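PDB 3CNE: putative protease I from Bacteroides thetaiotaomicron VPI-5482, which binds flavins such as lumichrome, riboflavin, FMN and FAD, may serve to store them, and appears to lack protease and chaperone activity. Local coordinates for residues A6-N11 against E95-F100; A112-F117 against F154-D159. All blocks are in the same frame, centred on the assembly; numbering follows the deposited sequence.

Contact 1: residues A6-N11 against E95-F100; sequences AVLAVN and EVIKTF
The Phe100 ring reaches Ala6 with its far corner: CZ lies 3.9 Å from Ala6 CB, and the methyl comes at the ring obliquely. The ring gets there with chi1 at -91°, well off the staggered value, and it also touches Leu70 of the neighbouring strand and Glu64. Two residues after Ala6, Leu8 makes the second touch. Its CD1 branch continues the side chain straight out, anti to CA, and ends 4.5 Å from Ile97 CG1, a looser approach than the first. This is the sheet-to-helix packing of the DJ-1/PfpI fold, an alpha/beta sandwich of the Rossmann-like kind. Strand 4-9 lies in the parallel part of the central mixed sheet, between strands 31-36 and 69-73, and helix 88-102 belongs to the right-handed beta-alpha-beta crossover from strand 69-73 to strand 106-110. Ala6 and Leu8 point toward this helix, whereas Val7 between them packs on Leu18, Leu22 and Phe25 of helix 15-27. Leu70 is shared, touching Leu8, Val96 and Phe100 alike. On the helix itself, Glu95 O is gripped twice by Thr99. The backbone N binds at 3.0 Å in the usual helical bond. Thr99 OG1 adds a second bond to Glu95 O at 2.9 Å, coming from above the carbonyl plane, 38° out of it.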
loop_
_atom_site.group_PDB
_atom_site.type_symbol
_atom_site.label_atom_id
_atom_site.label_comp_id
_atom_site.label_asym_id
_atom_site.label_seq_id
_atom_site.Cartn_x
_atom_site.Cartn_y
_atom_site.Cartn_z
ATOM N N ALA A 6 -12.497 -7.694 -10.229
ATOM C CA ALA A 6 -13.042 -6.402 -9.863
ATOM C C ALA A 6 -12.592 -6.108 -8.447
ATOM O O ALA A 6 -12.903 -6.850 -7.505
ATOM C CB ALA A 6 -14.574 -6.386 -9.975
ATOM N N VAL A 7 -11.831 -5.021 -8.301
ATOM C CA VAL A 7 -11.379 -4.561 -7.009
ATOM C C VAL A 7 -12.280 -3.425 -6.501
ATOM O O VAL A 7 -12.458 -2.411 -7.180
ATOM C CB VAL A 7 -9.912 -4.090 -7.085
ATOM C CG1 VAL A 7 -9.409 -3.670 -5.711
ATOM C CG2 VAL A 7 -9.033 -5.230 -7.648
ATOM N N LEU A 8 -12.812 -3.587 -5.288
ATOM C CA LEU A 8 -13.646 -2.550 -4.686
ATOM C C LEU A 8 -12.872 -1.814 -3.624
ATOM O O LEU A 8 -12.409 -2.431 -2.649
ATOM C CB LEU A 8 -14.907 -3.157 -4.082
ATOM C CG LEU A 8 -15.741 -4.124 -4.926
ATOM C CD1 LEU A 8 -16.968 -4.569 -4.122
ATOM C CD2 LEU A 8 -16.180 -3.502 -6.243
ATOM N N ALA A 9 -12.724 -0.503 -3.828
ATOM C CA ALA A 9 -12.020 0.369 -2.895
ATOM C C ALA A 9 -13.008 1.298 -2.189
ATOM O O ALA A 9 -13.722 2.069 -2.844
ATOM C CB ALA A 9 -10.924 1.171 -3.628
ATOM N N VAL A 10 -13.118 1.173 -0.867
ATOM C CA VAL A 10 -14.046 2.019 -0.143
ATOM C C VAL A 10 -13.372 3.386 0.076
ATOM O O VAL A 10 -12.239 3.573 -0.311
ATOM C CB VAL A 10 -14.497 1.392 1.176
ATOM C CG1 VAL A 10 -15.439 0.190 0.869
ATOM C CG2 VAL A 10 -13.277 0.987 2.076
ATOM N N ASN A 11 -14.077 4.328 0.671
ATOM C CA ASN A 11 -13.522 5.670 0.816
ATOM C C ASN A 11 -13.760 6.190 2.223
ATOM O O ASN A 11 -14.892 6.577 2.553
ATOM C CB ASN A 11 -14.185 6.569 -0.210
ATOM C CG ASN A 11 -13.666 7.968 -0.186
ATOM O OD1 ASN A 11 -12.552 8.212 0.236
ATOM N ND2 ASN A 11 -14.487 8.906 -0.640
ATOM N N GLU A 95 -25.574 -5.125 -3.331
ATOM C CA GLU A 95 -26.064 -5.706 -4.565
ATOM C C GLU A 95 -24.943 -6.438 -5.312
ATOM O O GLU A 95 -25.079 -7.607 -5.698
ATOM C CB GLU A 95 -26.638 -4.611 -5.472
ATOM C CG GLU A 95 -27.503 -5.190 -6.582
ATOM C CD GLU A 95 -27.922 -4.181 -7.640
ATOM O OE1 GLU A 95 -28.424 -3.081 -7.267
ATOM O OE2 GLU A 95 -27.767 -4.524 -8.853
ATOM N N VAL A 96 -23.838 -5.738 -5.501
ATOM C CA VAL A 96 -22.704 -6.269 -6.258
ATOM C C VAL A 96 -22.071 -7.469 -5.575
ATOM O O VAL A 96 -21.680 -8.424 -6.234
ATOM C CB VAL A 96 -21.654 -5.169 -6.546
ATOM C CG1 VAL A 96 -20.324 -5.786 -6.941
ATOM C CG2 VAL A 96 -22.173 -4.201 -7.654
ATOM N N ILE A 97 -21.977 -7.433 -4.254
ATOM C CA ILE A 97 -21.359 -8.553 -3.521
ATOM C C ILE A 97 -22.266 -9.784 -3.594
ATOM O O ILE A 97 -21.790 -10.916 -3.790
ATOM C CB ILE A 97 -21.075 -8.198 -2.079
ATOM C CG1 ILE A 97 -19.880 -7.227 -1.996
ATOM C CG2 ILE A 97 -20.824 -9.437 -1.245
ATOM C CD1 ILE A 97 -19.753 -6.625 -0.610
ATOM N N LYS A 98 -23.566 -9.553 -3.422
ATOM C CA LYS A 98 -24.550 -10.646 -3.535
ATOM C C LYS A 98 -24.468 -11.297 -4.905
ATOM O O LYS A 98 -24.402 -12.513 -5.001
ATOM C CB LYS A 98 -25.971 -10.158 -3.241
ATOM C CG LYS A 98 -26.966 -11.303 -2.934
ATOM C CD LYS A 98 -28.395 -10.752 -2.795
ATOM C CE LYS A 98 -29.454 -11.885 -2.646
ATOM N NZ LYS A 98 -29.975 -12.002 -1.253
ATOM N N THR A 99 -24.473 -10.487 -5.958
ATOM C CA THR A 99 -24.452 -10.993 -7.316
ATOM C C THR A 99 -23.189 -11.807 -7.621
ATOM O O THR A 99 -23.286 -12.916 -8.117
ATOM C CB THR A 99 -24.608 -9.862 -8.310
ATOM O OG1 THR A 99 -25.848 -9.200 -8.056
ATOM C CG2 THR A 99 -24.582 -10.377 -9.736
ATOM N N PHE A 100 -22.012 -11.266 -7.301
ATOM C CA PHE A 100 -20.773 -12.030 -7.444
ATOM C C PHE A 100 -20.824 -13.389 -6.727
ATOM O O PHE A 100 -20.413 -14.394 -7.287
ATOM C CB PHE A 100 -19.585 -11.206 -6.931
ATOM C CG PHE A 100 -18.917 -10.362 -7.992
ATOM C CD1 PHE A 100 -19.474 -9.156 -8.398
ATOM C CD2 PHE A 100 -17.723 -10.786 -8.588
ATOM C CE1 PHE A 100 -18.835 -8.363 -9.375
ATOM C CE2 PHE A 100 -17.074 -9.998 -9.545
ATOM C CZ PHE A 100 -17.633 -8.804 -9.952
#

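Contact 2: residues A112-F117 against F154-D159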
loop_
_atom_site.group_PDB
_atom_site.type_symbol
_atom_site.label_atom_id
_atom_site.label_comp_id
_atom_site.label_asym_id
_atom_site.label_seq_id
_atom_site.Cartn_x
_atom_site.Cartn_y
_atom_site.Cartn_z
ATOM N N ALA A 112 -12.566 -6.171 7.651
ATOM C CA ALA A 112 -14.031 -6.383 7.777
ATOM C C ALA A 112 -14.702 -6.865 6.486
ATOM O O ALA A 112 -15.930 -6.939 6.417
ATOM C CB ALA A 112 -14.749 -5.104 8.344
ATOM N N GLY A 113 -13.891 -7.211 5.473
ATOM C CA GLY A 113 -14.380 -7.757 4.213
ATOM C C GLY A 113 -15.323 -8.942 4.377
ATOM O O GLY A 113 -16.371 -9.012 3.714
ATOM N N ALA A 114 -14.961 -9.879 5.259
ATOM C CA ALA A 114 -15.791 -11.070 5.489
ATOM C C ALA A 114 -17.168 -10.672 6.043
ATOM O O ALA A 114 -18.178 -11.360 5.798
ATOM C CB ALA A 114 -15.107 -12.016 6.452
HETATM N N MSE A 115 -17.203 -9.563 6.783
HETATM C CA MSE A 115 -18.465 -9.081 7.348
HETATM C C MSE A 115 -19.349 -8.498 6.254
HETATM O O MSE A 115 -20.552 -8.755 6.218
HETATM C CB MSE A 115 -18.211 -8.060 8.439
HETATM C CG MSE A 115 -19.472 -7.621 9.177
HETATM SE SE MSE A 115 -19.109 -6.051 10.282
HETATM C CE MSE A 115 -18.752 -4.648 8.944
HETATM N N MSE A 116 -18.740 -7.736 5.347
HETATM C CA MSE A 116 -19.470 -7.208 4.190
HETATM C C MSE A 116 -20.084 -8.371 3.388
HETATM O O MSE A 116 -21.236 -8.307 2.954
HETATM C CB MSE A 116 -18.552 -6.339 3.327
HETATM C CG MSE A 116 -18.030 -5.101 4.069
HETATM SE SE MSE A 116 -19.512 -3.859 4.473
HETATM C CE MSE A 116 -19.766 -3.201 2.709
ATOM N N PHE A 117 -19.291 -9.424 3.189
ATOM C CA PHE A 117 -19.767 -10.640 2.548
ATOM C C PHE A 117 -20.928 -11.250 3.341
ATOM O O PHE A 117 -21.971 -11.552 2.760
ATOM C CB PHE A 117 -18.618 -11.667 2.370
ATOM C CG PHE A 117 -17.507 -11.221 1.432
ATOM C CD1 PHE A 117 -17.708 -10.214 0.491
ATOM C CD2 PHE A 117 -16.259 -11.857 1.471
ATOM C CE1 PHE A 117 -16.659 -9.830 -0.404
ATOM C CE2 PHE A 117 -15.219 -11.486 0.593
ATOM C CZ PHE A 117 -15.424 -10.462 -0.338
ATOM N N PHE A 154 -14.124 -18.461 -1.068
ATOM C CA PHE A 154 -13.769 -17.370 -0.172
ATOM C C PHE A 154 -12.316 -17.400 0.275
ATOM O O PHE A 154 -11.857 -18.375 0.846
ATOM C CB PHE A 154 -14.698 -17.331 1.055
ATOM C CG PHE A 154 -16.110 -17.012 0.713
ATOM C CD1 PHE A 154 -16.549 -15.688 0.664
ATOM C CD2 PHE A 154 -17.008 -18.029 0.406
ATOM C CE1 PHE A 154 -17.862 -15.383 0.303
ATOM C CE2 PHE A 154 -18.339 -17.728 0.065
ATOM C CZ PHE A 154 -18.757 -16.413 0.010
ATOM N N PHE A 155 -11.628 -16.290 0.031
ATOM C CA PHE A 155 -10.227 -16.113 0.397
ATOM C C PHE A 155 -10.206 -14.859 1.268
ATOM O O PHE A 155 -10.249 -13.749 0.757
ATOM C CB PHE A 155 -9.375 -15.898 -0.868
ATOM C CG PHE A 155 -9.324 -17.097 -1.790
ATOM C CD1 PHE A 155 -8.110 -17.757 -2.022
ATOM C CD2 PHE A 155 -10.468 -17.564 -2.430
ATOM C CE1 PHE A 155 -8.047 -18.886 -2.861
ATOM C CE2 PHE A 155 -10.411 -18.693 -3.275
ATOM C CZ PHE A 155 -9.192 -19.345 -3.482
ATOM N N THR A 156 -10.178 -15.033 2.588
ATOM C CA THR A 156 -10.266 -13.889 3.479
ATOM C C THR A 156 -9.102 -13.880 4.456
ATOM O O THR A 156 -8.617 -14.934 4.883
ATOM C CB THR A 156 -11.619 -13.831 4.231
ATOM O OG1 THR A 156 -11.770 -14.989 5.071
ATOM C CG2 THR A 156 -12.768 -13.791 3.250
ATOM N N ALA A 157 -8.638 -12.677 4.772
ATOM C CA ALA A 157 -7.552 -12.495 5.727
ATOM C C ALA A 157 -8.056 -11.623 6.872
ATOM O O ALA A 157 -8.892 -10.740 6.670
ATOM C CB ALA A 157 -6.361 -11.862 5.045
ATOM N N GLN A 158 -7.552 -11.892 8.067
ATOM C CA GLN A 158 -7.925 -11.168 9.260
ATOM C C GLN A 158 -7.734 -9.650 9.085
ATOM O O GLN A 158 -8.621 -8.862 9.428
ATOM C CB GLN A 158 -7.096 -11.681 10.436
ATOM C CG GLN A 158 -7.613 -11.239 11.774
ATOM C CD GLN A 158 -6.859 -11.848 12.927
ATOM O OE1 GLN A 158 -5.875 -11.279 13.405
ATOM N NE2 GLN A 158 -7.330 -12.998 13.398
ATOM N N ASP A 159 -6.602 -9.239 8.522
ATOM C CA ASP A 159 -6.404 -7.810 8.210
ATOM C C ASP A 159 -5.224 -7.591 7.258
ATOM O O ASP A 159 -4.701 -8.565 6.708
ATOM C CB ASP A 159 -6.264 -6.990 9.481
ATOM C CG ASP A 159 -5.130 -7.437 10.325
ATOM O OD1 ASP A 159 -4.132 -7.910 9.757
ATOM O OD2 ASP A 159 -5.226 -7.335 11.567
#
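Phe117 and Phe154 bring ring atoms together where helix 113-119 lies over strand 154-157, one helix-on-sheet layer of the DJ-1/PfpI alpha/beta sandwich. The helix follows the turn after strand 106-110, whose Gly109, Cys111 and Gly113 match the nucleophile-elbow pattern; in this protein Cys111 is a ligand of a structural zinc. The axes of 113-117 and 154-157 come within 9.2 Å of each other. Both phenylalanines set CG anti to the carbonyl carbon, but they part at the second torsion, chi2 being -20° in Phe117 and -89° in Phe154. The two side chains run in opposite senses as they pass. Phe117 CD2 meets the rim of the Phe154 ring in its plane, 3.9 Å from Phe154 CD1, but the planes stand at 59° with centroids 6.0 Å apart, so the pair is simply oblique. Thr156 turns its two branches to different tasks. Its OG1 hydrogen-bonds Ala129 N, while CG2 lies against Ala114 CB, 4.3 Å away, and at the edge of the Phe117 ring near CE2. Met107 of strand 106-110 packs against both phenylalanines. Within the helix, Gly113 O accepts the Phe117 N-H and also sits over one face of the Phe117 ring, 3.4 Å off the ring plane and nearer its edge than its centre.

Contacts 1 and 2 lie side by side on one face of the central sheet, their centres 12 Å apart. They meet at Ile97: its CG2 is 3.7 Å from Phe117 CD1, and its CD1 is 4.1 Å from CB of Met116, a selenomethionine. Leu70, already part of contact 1, also touches Phe117. The structural zinc, held by Cys74 and Cys111, is nearer to contact 2, about 10 Å from the side chain of Ala114 against about 13 Å from that of Leu8. Segment 154-159 leads on to the flavin site: Asp159 OD1 takes a weak hydrogen bond from Asn161 N, and Asn161 and Trp164 bind riboflavin at a site shared between the two subunits.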